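Local coordinates for nonsense-mediated mRNA decay protein 2 (Saccharomyces cerevisiae, PDB 4LUN) that takes part in nonsense-mediated decay of mRNAs containing premature stop codons, the N-terminal MIF4G domain being the part described here, at residues A[109-121]-A[156-170]. Numbering follows the deposited sequence.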
ATOM      1  N   THR A 109     -14.553 -12.370   3.736  1.00 19.39           N
ATOM      2  CA  THR A 109     -13.836 -11.257   3.092  1.00 17.70           C
ATOM      3  C   THR A 109     -14.317  -9.865   3.497  1.00 20.90           C
ATOM      4  O   THR A 109     -13.504  -8.937   3.646  1.00 21.09           O
ATOM      5  CB  THR A 109     -13.829 -11.422   1.554  1.00 20.51           C
ATOM      6  OG1 THR A 109     -13.401 -12.756   1.240  1.00 22.18           O
ATOM      7  CG2 THR A 109     -12.881 -10.422   0.901  1.00 20.02           C
ATOM      8  N   SER A 110     -15.623  -9.697   3.667  1.00 20.15           N
ATOM      9  CA  SER A 110     -16.163  -8.403   4.094  1.00 19.95           C
ATOM     10  C   SER A 110     -15.573  -7.887   5.412  1.00 25.33           C
ATOM     11  O   SER A 110     -14.997  -6.784   5.438  1.00 21.63           O
ATOM     12  CB  SER A 110     -17.705  -8.388   4.097  1.00 27.80           C
ATOM     13  OG  SER A 110     -18.206  -7.235   4.755  1.00 30.46           O
ATOM     14  N   PRO A 111     -15.680  -8.667   6.508  1.00 23.80           N
ATOM     15  CA  PRO A 111     -15.073  -8.142   7.739  1.00 20.04           C
ATOM     16  C   PRO A 111     -13.541  -8.048   7.678  1.00 24.51           C
ATOM     17  O   PRO A 111     -12.962  -7.162   8.316  1.00 23.30           O
ATOM     18  CB  PRO A 111     -15.522  -9.142   8.814  1.00 23.60           C
ATOM     19  CG  PRO A 111     -15.868 -10.391   8.069  1.00 28.90           C
ATOM     20  CD  PRO A 111     -16.374  -9.950   6.728  1.00 25.43           C
ATOM     21  N   LEU A 112     -12.895  -8.930   6.919  1.00 20.33           N
ATOM     22  CA  LEU A 112     -11.452  -8.860   6.753  1.00 20.88           C
ATOM     23  C   LEU A 112     -11.074  -7.555   6.058  1.00 22.00           C
ATOM     24  O   LEU A 112     -10.178  -6.846   6.505  1.00 21.03           O
ATOM     25  CB  LEU A 112     -10.922 -10.044   5.937  1.00 20.37           C
ATOM     26  CG  LEU A 112      -9.450  -9.911   5.498  1.00 22.36           C
ATOM     27  CD1 LEU A 112      -8.518  -9.889   6.689  1.00 23.07           C
ATOM     28  CD2 LEU A 112      -9.036 -10.998   4.518  1.00 23.41           C
ATOM     29  N   LEU A 113     -11.769  -7.237   4.971  1.00 18.36           N
ATOM     30  CA  LEU A 113     -11.438  -6.025   4.223  1.00 18.42           C
ATOM     31  C   LEU A 113     -11.644  -4.782   5.074  1.00 22.49           C
ATOM     32  O   LEU A 113     -10.813  -3.869   5.072  1.00 20.23           O
ATOM     33  CB  LEU A 113     -12.277  -5.939   2.948  1.00 14.23           C
ATOM     34  CG  LEU A 113     -12.171  -4.629   2.166  1.00 18.01           C
ATOM     35  CD1 LEU A 113     -10.731  -4.400   1.732  1.00 19.76           C
ATOM     36  CD2 LEU A 113     -13.083  -4.651   0.954  1.00 22.73           C
ATOM     37  N   GLY A 114     -12.760  -4.743   5.796  1.00 23.32           N
ATOM     38  CA  GLY A 114     -13.071  -3.592   6.625  1.00 22.60           C
ATOM     39  C   GLY A 114     -12.024  -3.351   7.694  1.00 24.94           C
ATOM     40  O   GLY A 114     -11.651  -2.205   7.960  1.00 24.54           O
ATOM     41  N   ALA A 115     -11.545  -4.434   8.303  1.00 24.38           N
ATOM     42  CA  ALA A 115     -10.524  -4.330   9.340  1.00 22.90           C
ATOM     43  C   ALA A 115      -9.172  -3.999   8.726  1.00 21.90           C
ATOM     44  O   ALA A 115      -8.398  -3.212   9.284  1.00 24.25           O
ATOM     45  CB  ALA A 115     -10.443  -5.622  10.136  1.00 28.44           C
ATOM     46  N   PHE A 116      -8.873  -4.612   7.581  1.00 21.68           N
ATOM     47  CA  PHE A 116      -7.587  -4.364   6.934  1.00 19.12           C
ATOM     48  C   PHE A 116      -7.430  -2.895   6.505  1.00 22.35           C
ATOM     49  O   PHE A 116      -6.343  -2.333   6.601  1.00 21.64           O
ATOM     50  CB  PHE A 116      -7.373  -5.305   5.740  1.00 22.10           C
ATOM     51  CG  PHE A 116      -5.973  -5.257   5.181  1.00 17.47           C
ATOM     52  CD1 PHE A 116      -4.976  -6.079   5.687  1.00 29.15           C
ATOM     53  CD2 PHE A 116      -5.647  -4.364   4.175  1.00 22.77           C
ATOM     54  CE1 PHE A 116      -3.672  -6.016   5.184  1.00 26.43           C
ATOM     55  CE2 PHE A 116      -4.360  -4.304   3.664  1.00 20.64           C
ATOM     56  CZ  PHE A 116      -3.370  -5.126   4.169  1.00 23.42           C
ATOM     57  N   LEU A 117      -8.517  -2.270   6.063  1.00 19.73           N
ATOM     58  CA  LEU A 117      -8.475  -0.889   5.581  1.00 16.92           C
ATOM     59  C   LEU A 117      -8.115   0.111   6.679  1.00 17.14           C
ATOM     60  O   LEU A 117      -7.706   1.246   6.390  1.00 18.36           O
ATOM     61  CB  LEU A 117      -9.811  -0.510   4.930  1.00 15.65           C
ATOM     62  CG  LEU A 117     -10.086  -1.138   3.560  1.00 18.28           C
ATOM     63  CD1 LEU A 117     -11.561  -0.954   3.159  1.00 16.02           C
ATOM     64  CD2 LEU A 117      -9.162  -0.497   2.512  1.00 15.99           C
ATOM     65  N   GLN A 118      -8.282  -0.305   7.936  1.00 19.67           N
ATOM     66  CA  GLN A 118      -7.921   0.558   9.059  1.00 20.16           C
ATOM     67  C   GLN A 118      -6.427   0.873   9.024  1.00 18.45           C
ATOM     68  O   GLN A 118      -5.985   1.892   9.560  1.00 19.35           O
ATOM     69  CB  GLN A 118      -8.305  -0.100  10.386  1.00 22.41           C
ATOM     70  CG  GLN A 118      -8.034   0.743  11.625  1.00 29.83           C
ATOM     71  CD  GLN A 118      -8.767   2.075  11.618  1.00 39.03           C
ATOM     72  OE1 GLN A 118      -9.924   2.159  11.209  1.00 38.68           O
ATOM     73  NE2 GLN A 118      -8.091   3.125  12.077  1.00 39.42           N
ATOM     74  N   ALA A 119      -5.653   0.025   8.345  1.00 16.11           N
ATOM     75  CA  ALA A 119      -4.202   0.222   8.242  1.00 19.28           C
ATOM     76  C   ALA A 119      -3.823   1.487   7.474  1.00 18.43           C
ATOM     77  O   ALA A 119      -2.680   1.974   7.544  1.00 18.70           O
ATOM     78  CB  ALA A 119      -3.560  -0.990   7.592  1.00 22.60           C
ATOM     79  N   PHE A 120      -4.792   2.029   6.736  1.00 18.03           N
ATOM     80  CA  PHE A 120      -4.560   3.171   5.880  1.00 14.55           C
ATOM     81  C   PHE A 120      -5.078   4.484   6.458  1.00 14.17           C
ATOM     82  O   PHE A 120      -4.879   5.538   5.871  1.00 18.09           O
ATOM     83  CB  PHE A 120      -5.180   2.907   4.494  1.00 13.29           C
ATOM     84  CG  PHE A 120      -4.597   1.705   3.813  1.00 14.00           C
ATOM     85  CD1 PHE A 120      -3.220   1.600   3.658  1.00 14.29           C
ATOM     86  CD2 PHE A 120      -5.404   0.682   3.366  1.00 12.36           C
ATOM     87  CE1 PHE A 120      -2.655   0.492   3.055  1.00 15.62           C
ATOM     88  CE2 PHE A 120      -4.855  -0.446   2.763  1.00 16.10           C
ATOM     89  CZ  PHE A 120      -3.471  -0.537   2.606  1.00 15.19           C
ATOM     90  N   GLU A 121      -5.738   4.427   7.612  1.00 14.14           N
ATOM     91  CA  GLU A 121      -6.168   5.667   8.254  1.00 14.29           C
ATOM     92  C   GLU A 121      -4.918   6.411   8.728  1.00 18.35           C
ATOM     93  O   GLU A 121      -4.062   5.829   9.403  1.00 19.35           O
ATOM     94  CB  GLU A 121      -7.099   5.347   9.431  1.00 18.79           C
ATOM     95  CG  GLU A 121      -7.636   6.583  10.182  1.00 24.68           C
ATOM     96  CD  GLU A 121      -8.815   7.260   9.490  1.00 28.52           C
ATOM     97  OE1 GLU A 121      -9.724   6.545   9.023  1.00 22.69           O
ATOM     98  OE2 GLU A 121      -8.845   8.512   9.426  1.00 30.85           O
ATOM     99  N   PHE A 156     -10.172  -8.191  -2.785  1.00 18.48           N
ATOM    100  CA  PHE A 156     -10.473  -6.863  -2.255  1.00 18.48           C
ATOM    101  C   PHE A 156     -10.827  -5.927  -3.403  1.00 26.02           C
ATOM    102  O   PHE A 156      -9.929  -5.415  -4.062  1.00 29.61           O
ATOM    103  CB  PHE A 156      -9.231  -6.280  -1.588  1.00 16.97           C
ATOM    104  CG  PHE A 156      -8.889  -6.873  -0.248  1.00 18.97           C
ATOM    105  CD1 PHE A 156      -9.766  -7.701   0.434  1.00 18.85           C
ATOM    106  CD2 PHE A 156      -7.674  -6.558   0.347  1.00 20.12           C
ATOM    107  CE1 PHE A 156      -9.432  -8.221   1.676  1.00 20.86           C
ATOM    108  CE2 PHE A 156      -7.329  -7.071   1.590  1.00 21.13           C
ATOM    109  CZ  PHE A 156      -8.213  -7.904   2.260  1.00 22.31           C
ATOM    110  N   ARG A 157     -12.107  -5.661  -3.626  1.00 17.64           N
ATOM    111  CA  ARG A 157     -12.513  -4.943  -4.829  1.00 20.59           C
ATOM    112  C   ARG A 157     -13.043  -3.541  -4.610  1.00 18.58           C
ATOM    113  O   ARG A 157     -12.654  -2.613  -5.316  1.00 18.76           O
ATOM    114  CB  ARG A 157     -13.589  -5.739  -5.576  1.00 16.89           C
ATOM    115  CG  ARG A 157     -13.274  -7.223  -5.683  1.00 21.38           C
ATOM    116  CD  ARG A 157     -14.324  -7.942  -6.534  1.00 20.23           C
ATOM    117  NE  ARG A 157     -15.643  -7.971  -5.904  1.00 20.20           N
ATOM    118  CZ  ARG A 157     -16.726  -8.473  -6.491  1.00 26.05           C
ATOM    119  NH1 ARG A 157     -16.641  -8.987  -7.711  1.00 25.73           N
ATOM    120  NH2 ARG A 157     -17.895  -8.461  -5.867  1.00 23.96           N
ATOM    121  N   THR A 158     -13.970  -3.396  -3.668  1.00 15.82           N
ATOM    122  CA  THR A 158     -14.710  -2.147  -3.545  1.00 17.76           C
ATOM    123  C   THR A 158     -15.352  -2.050  -2.170  1.00 15.15           C
ATOM    124  O   THR A 158     -15.586  -3.063  -1.518  1.00 18.52           O
ATOM    125  CB  THR A 158     -15.807  -2.057  -4.644  1.00 21.29           C
ATOM    126  OG1 THR A 158     -16.628  -0.905  -4.421  1.00 20.12           O
ATOM    127  CG2 THR A 158     -16.691  -3.301  -4.617  1.00 22.25           C
ATOM    128  N   LEU A 159     -15.635  -0.831  -1.719  1.00 16.22           N
ATOM    129  CA  LEU A 159     -16.350  -0.668  -0.465  1.00 16.66           C
ATOM    130  C   LEU A 159     -17.749  -1.248  -0.578  1.00 19.21           C
ATOM    131  O   LEU A 159     -18.377  -1.554   0.428  1.00 19.77           O
ATOM    132  CB  LEU A 159     -16.438   0.807  -0.070  1.00 19.22           C
ATOM    133  CG  LEU A 159     -15.120   1.491   0.297  1.00 21.51           C
ATOM    134  CD1 LEU A 159     -15.324   2.980   0.483  1.00 20.30           C
ATOM    135  CD2 LEU A 159     -14.515   0.882   1.562  1.00 23.09           C
ATOM    136  N   ASP A 160     -18.234  -1.404  -1.802  1.00 21.16           N
ATOM    137  CA  ASP A 160     -19.581  -1.932  -2.010  1.00 23.28           C
ATOM    138  C   ASP A 160     -19.740  -3.396  -1.570  1.00 25.21           C
ATOM    139  O   ASP A 160     -20.859  -3.886  -1.428  1.00 26.84           O
ATOM    140  CB  ASP A 160     -20.007  -1.773  -3.475  1.00 28.22           C
ATOM    141  CG  ASP A 160     -20.407  -0.349  -3.821  1.00 38.03           C
ATOM    142  OD1 ASP A 160     -20.597   0.463  -2.890  1.00 42.51           O
ATOM    143  OD2 ASP A 160     -20.545  -0.045  -5.029  1.00 41.64           O
ATOM    144  N   ASP A 161     -18.626  -4.086  -1.345  1.00 24.61           N
ATOM    145  CA  ASP A 161     -18.646  -5.486  -0.929  1.00 23.84           C
ATOM    146  C   ASP A 161     -18.748  -5.625   0.581  1.00 27.49           C
ATOM    147  O   ASP A 161     -18.989  -6.720   1.097  1.00 30.67           O
ATOM    148  CB  ASP A 161     -17.372  -6.213  -1.368  1.00 26.58           C
ATOM    149  CG  ASP A 161     -17.330  -6.499  -2.856  1.00 26.95           C
ATOM    150  OD1 ASP A 161     -16.207  -6.614  -3.386  1.00 23.88           O
ATOM    151  OD2 ASP A 161     -18.399  -6.623  -3.494  1.00 28.23           O
ATOM    152  N   ILE A 162     -18.526  -4.532   1.297  1.00 23.55           N
ATOM    153  CA  ILE A 162     -18.532  -4.590   2.755  1.00 25.10           C
ATOM    154  C   ILE A 162     -19.965  -4.471   3.261  1.00 26.16           C
ATOM    155  O   ILE A 162     -20.730  -3.632   2.786  1.00 29.98           O
ATOM    156  CB  ILE A 162     -17.634  -3.503   3.371  1.00 27.62           C
ATOM    157  CG1 ILE A 162     -16.234  -3.588   2.765  1.00 27.45           C
ATOM    158  CG2 ILE A 162     -17.566  -3.655   4.876  1.00 24.93           C
ATOM    159  CD1 ILE A 162     -15.245  -2.573   3.312  1.00 28.82           C
ATOM    160  N   GLU A 163     -20.337  -5.339   4.198  1.00 36.22           N
ATOM    161  CA  GLU A 163     -21.660  -5.265   4.805  1.00 43.06           C
ATOM    162  C   GLU A 163     -21.763  -4.020   5.665  1.00 41.66           C
ATOM    163  O   GLU A 163     -20.772  -3.577   6.244  1.00 43.88           O
ATOM    164  CB  GLU A 163     -21.932  -6.489   5.677  1.00 43.34           C
ATOM    165  CG  GLU A 163     -22.820  -7.529   5.033  1.00 50.15           C
ATOM    166  CD  GLU A 163     -22.037  -8.498   4.181  1.00 54.88           C
ATOM    167  OE1 GLU A 163     -21.599  -9.535   4.724  1.00 55.84           O
ATOM    168  OE2 GLU A 163     -21.857  -8.225   2.974  1.00 57.79           O
ATOM    169  N   SER A 164     -22.968  -3.469   5.760  1.00 47.20           N
ATOM    170  CA  SER A 164     -23.227  -2.335   6.638  1.00 51.01           C
ATOM    171  C   SER A 164     -22.821  -2.690   8.065  1.00 53.70           C
ATOM    172  O   SER A 164     -22.350  -1.841   8.825  1.00 55.04           O
ATOM    173  CB  SER A 164     -24.713  -1.968   6.600  1.00 56.53           C
ATOM    174  OG  SER A 164     -25.371  -2.579   5.502  1.00 58.20           O
ATOM    175  N   LYS A 165     -22.997  -3.963   8.407  1.00 49.45           N
ATOM    176  CA  LYS A 165     -22.650  -4.497   9.719  1.00 55.74           C
ATOM    177  C   LYS A 165     -21.157  -4.345  10.009  1.00 55.77           C
ATOM    178  O   LYS A 165     -20.751  -4.132  11.154  1.00 50.90           O
ATOM    179  CB  LYS A 165     -23.053  -5.979   9.791  1.00 52.77           C
ATOM    180  CG  LYS A 165     -22.878  -6.648  11.152  1.00 65.82           C
ATOM    181  CD  LYS A 165     -24.212  -6.787  11.885  1.00 70.11           C
ATOM    182  CE  LYS A 165     -24.093  -7.672  13.127  1.00 74.70           C
ATOM    183  NZ  LYS A 165     -24.356  -9.118  12.851  1.00 64.98           N
ATOM    184  N   ASP A 166     -20.343  -4.446   8.963  1.00 47.89           N
ATOM    185  CA  ASP A 166     -18.895  -4.416   9.122  1.00 42.05           C
ATOM    186  C   ASP A 166     -18.341  -2.996   9.028  1.00 45.68           C
ATOM    187  O   ASP A 166     -18.578  -2.284   8.051  1.00 45.48           O
ATOM    188  CB  ASP A 166     -18.228  -5.325   8.090  1.00 38.60           C
ATOM    189  CG  ASP A 166     -18.613  -6.777   8.266  1.00 45.08           C
ATOM    190  OD1 ASP A 166     -18.664  -7.242   9.425  1.00 47.47           O
ATOM    191  OD2 ASP A 166     -18.877  -7.449   7.247  1.00 43.04           O
ATOM    192  N   ALA A 167     -17.594  -2.600  10.052  1.00 40.00           N
ATOM    193  CA  ALA A 167     -17.094  -1.240  10.162  1.00 37.82           C
ATOM    194  C   ALA A 167     -15.996  -0.950   9.150  1.00 30.54           C
ATOM    195  O   ALA A 167     -15.185  -1.815   8.821  1.00 32.63           O
ATOM    196  CB  ALA A 167     -16.590  -0.968  11.578  1.00 41.01           C
ATOM    197  N   ILE A 168     -15.984   0.284   8.667  1.00 29.07           N
ATOM    198  CA  ILE A 168     -14.938   0.752   7.772  1.00 32.79           C
ATOM    199  C   ILE A 168     -14.286   1.983   8.400  1.00 30.20           C
ATOM    200  O   ILE A 168     -14.899   2.641   9.243  1.00 29.91           O
ATOM    201  CB  ILE A 168     -15.501   1.071   6.375  1.00 27.18           C
ATOM    202  CG1 ILE A 168     -16.587   2.138   6.463  1.00 29.10           C
ATOM    203  CG2 ILE A 168     -16.074  -0.176   5.736  1.00 31.49           C
ATOM    204  CD1 ILE A 168     -16.671   2.983   5.217  1.00 31.86           C
ATOM    205  N   PRO A 169     -13.035   2.283   8.019  1.00 25.65           N
ATOM    206  CA  PRO A 169     -12.316   3.396   8.655  1.00 26.33           C
ATOM    207  C   PRO A 169     -12.998   4.733   8.421  1.00 23.85           C
ATOM    208  O   PRO A 169     -13.695   4.910   7.418  1.00 22.78           O
ATOM    209  CB  PRO A 169     -10.957   3.404   7.938  1.00 24.80           C
ATOM    210  CG  PRO A 169     -10.845   2.072   7.291  1.00 26.91           C
ATOM    211  CD  PRO A 169     -12.218   1.595   7.003  1.00 26.24           C
ATOM    212  N   ASN A 170     -12.761   5.678   9.324  1.00 22.28           N
ATOM    213  CA  ASN A 170     -13.355   7.010   9.211  0.70 24.94           C
ATOM    214  C   ASN A 170     -13.137   7.674   7.857  1.00 22.31           C
ATOM    215  O   ASN A 170     -14.048   8.304   7.316  1.00 22.35           O
ATOM    216  CB  ASN A 170     -12.832   7.939  10.313  0.70 27.80           C
ATOM    217  CG  ASN A 170     -13.373   7.586  11.682  0.70 29.69           C
ATOM    218  OD1 ASN A 170     -13.777   6.452  11.933  0.70 30.85           O
ATOM    219  ND2 ASN A 170     -13.377   8.564  12.583  0.70 32.61           N
TER
HETATM  220  O   HOH W   1     -10.943   4.919  11.532  1.00 34.16           O
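One face of the F156 ring takes the CD1 methyl of L113, which sits 3.8 Å from the ring centroid and close to the ring normal, a CH-pi contact. At the ring's edge lie T109 CG2 and L112 CD2, while the F116 ring meets it obliquely, with planes at 41°, and F156 CE2 lies over a face of F116. F147 of helix 130-152 also touches F156, so a large flat side chain suits this place between two helices; an alanine here would probably leave L113 CD1 without its aromatic face and open a gap beside L112 and F116. L113 is forked to serve two partners: its other methyl, CD2, lies 3.8 Å from I162 CG1. In this HEAT-repeat-like MIF4G domain, the loop between helices 130-152 and 182-190 passes over helix 106-116, its I162–P169 part running in the helix's own direction. G114, with no side chain, lets A167 O come within 3.5 Å of its CA, a CA-H...O contact. Near the N-terminal end of 109-121 the contact turns polar. S110 swings its OG to the side opposite its own N (chi1 168°), which brings it to the loop, donating to D166 OD2 at 2.6 Å on the carboxylate's anti side and accepting from E163 N in a nearly straight bond (167°). A small hydroxyl can play both roles, tying together the two ends of the E163–D166 type I turn. Farther along, P169 lays its compact ring on L117, CG 3.6 Å from L117 CB, and a water links Q118 OE1 to N170 N.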